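Local coordinates for protein putative amidohydrolase/peptidase (Burkholderia cenocepacia, PDB 4WJB) that probably hydrolyses carbon-nitrogen bonds other than peptide bonds, as a zinc-dependent member of the peptidase M20 family, at residues P86-V91 and T129-D134. Sequence-based numbering, arbitrary orientation.
Sequences PDAAPV and TERPVD. With SO4 (sulfate ion), chain F.
Arg131 reaches across to the backbone of the loop before strand 91-96, where its NH1 donates to the carbonyl O of Ala89 at 3.0 Å. The bond lies in the plane of the guanidinium and meets a lone pair of the carbonyl, with an N-H...O angle of 156°. CG stands anti to the carbonyl carbon (chi1 -61°) and the chain then runs extended to NE, which carries the aliphatic part past the same oxygen. A long side chain with several N-H groups suits this place: NE turns to the carbonyl O of Glu423 near the C-terminus. A sulfate ion, probably from the crystallisation liquor, accepts a hydrogen bond from Ala89 N at 3.1 Å; its contact with Arg131 is weak and doubtful. Beyond the loop the two segments pair as neighbouring parallel strands, 91-96 and 133-138, of the catalytic domain of this M20-family peptidase, at their starting ends, with Val91 paired to Val133. Val91 N donates to Pro132 O at 3.0 Å, and Asp134 N donates a hydrogen bond to Val91 O at 2.8 Å. Prolines suit the entry to the strands, since this pairing needs no N-H from Pro90 or Pro132, and their rings pack, Pro90 CB lying 4.1 Å from Pro132 CG. Small Ala88 lets its methyl sit 4.1 Å from Pro132 CD. Asp134 OD2 lies 3.6 Å from Pro90 CB, its carboxylate held by salt bridges to Arg80 and Arg70.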
# COMPACT_ATOMS: atom_id res chain seq x y z
N PRO A 86 -39.56 -41.72 18.64
CA PRO A 86 -39.78 -40.67 17.63
C PRO A 86 -39.78 -39.25 18.18
O PRO A 86 -39.43 -38.32 17.45
CB PRO A 86 -41.16 -41.02 17.05
CG PRO A 86 -41.79 -41.94 18.05
CD PRO A 86 -40.66 -42.69 18.67
N ASP A 87 -40.17 -39.08 19.44
CA ASP A 87 -40.24 -37.74 20.00
C ASP A 87 -38.95 -37.33 20.71
O ASP A 87 -38.87 -36.26 21.30
CB ASP A 87 -41.43 -37.62 20.96
CG ASP A 87 -41.34 -38.57 22.15
OD1 ASP A 87 -40.54 -39.53 22.09
OD2 ASP A 87 -42.09 -38.36 23.12
N ALA A 88 -37.93 -38.19 20.63
CA ALA A 88 -36.62 -37.87 21.21
C ALA A 88 -35.91 -36.77 20.41
O ALA A 88 -36.06 -36.68 19.20
CB ALA A 88 -35.76 -39.12 21.28
N ALA A 89 -35.12 -35.95 21.10
CA ALA A 89 -34.30 -34.95 20.44
C ALA A 89 -33.36 -35.64 19.45
O ALA A 89 -32.71 -36.63 19.79
CB ALA A 89 -33.51 -34.13 21.45
N PRO A 90 -33.29 -35.12 18.22
CA PRO A 90 -32.52 -35.79 17.18
C PRO A 90 -31.02 -35.54 17.27
O PRO A 90 -30.57 -34.55 17.86
CB PRO A 90 -33.08 -35.18 15.89
CG PRO A 90 -33.43 -33.79 16.31
CD PRO A 90 -34.00 -33.94 17.70
N VAL A 91 -30.25 -36.45 16.68
CA VAL A 91 -28.87 -36.16 16.33
C VAL A 91 -28.89 -35.65 14.89
O VAL A 91 -29.51 -36.26 14.02
CB VAL A 91 -27.97 -37.40 16.45
CG1 VAL A 91 -26.56 -37.08 15.93
CG2 VAL A 91 -27.90 -37.85 17.91
N THR A 129 -31.56 -46.97 16.10
CA THR A 129 -31.02 -46.02 17.06
C THR A 129 -32.10 -45.53 18.01
O THR A 129 -33.29 -45.55 17.67
CB THR A 129 -30.38 -44.81 16.36
OG1 THR A 129 -31.37 -44.09 15.63
CG2 THR A 129 -29.28 -45.26 15.41
N GLU A 130 -31.70 -45.12 19.21
CA GLU A 130 -32.65 -44.59 20.18
C GLU A 130 -33.27 -43.31 19.66
O GLU A 130 -34.49 -43.11 19.73
CB GLU A 130 -31.98 -44.33 21.53
CG GLU A 130 -31.81 -45.57 22.37
CD GLU A 130 -33.11 -46.32 22.57
OE1 GLU A 130 -33.19 -47.49 22.16
OE2 GLU A 130 -34.06 -45.73 23.14
N ARG A 131 -32.42 -42.45 19.12
CA ARG A 131 -32.81 -41.14 18.64
C ARG A 131 -32.90 -41.10 17.13
O ARG A 131 -32.12 -41.75 16.45
CB ARG A 131 -31.81 -40.08 19.10
CG ARG A 131 -31.73 -39.97 20.59
CD ARG A 131 -30.60 -39.09 21.05
NE ARG A 131 -30.62 -39.06 22.50
CZ ARG A 131 -31.43 -38.30 23.22
NH1 ARG A 131 -32.29 -37.48 22.61
NH2 ARG A 131 -31.39 -38.35 24.54
N PRO A 132 -33.86 -40.33 16.61
CA PRO A 132 -33.87 -40.08 15.17
C PRO A 132 -32.61 -39.34 14.75
O PRO A 132 -32.05 -38.58 15.54
CB PRO A 132 -35.12 -39.22 14.97
CG PRO A 132 -35.31 -38.54 16.28
CD PRO A 132 -34.90 -39.57 17.31
N VAL A 133 -32.18 -39.56 13.51
CA VAL A 133 -31.05 -38.85 12.94
C VAL A 133 -31.51 -37.95 11.80
O VAL A 133 -32.15 -38.42 10.86
CB VAL A 133 -29.98 -39.84 12.41
CG1 VAL A 133 -28.81 -39.08 11.78
CG2 VAL A 133 -29.51 -40.75 13.53
N ASP A 134 -31.20 -36.65 11.88
CA ASP A 134 -31.52 -35.72 10.81
C ASP A 134 -30.28 -35.46 9.95
O ASP A 134 -29.23 -35.15 10.48
CB ASP A 134 -32.02 -34.38 11.36
CG ASP A 134 -33.46 -34.43 11.82
OD1 ASP A 134 -34.23 -35.26 11.30
OD2 ASP A 134 -33.82 -33.62 12.71
S SO4 F . -34.63 -36.80 25.14
O1 SO4 F . -33.59 -36.04 25.82
O2 SO4 F . -35.36 -35.93 24.22
O3 SO4 F . -34.04 -37.91 24.40
O4 SO4 F . -35.56 -37.37 26.12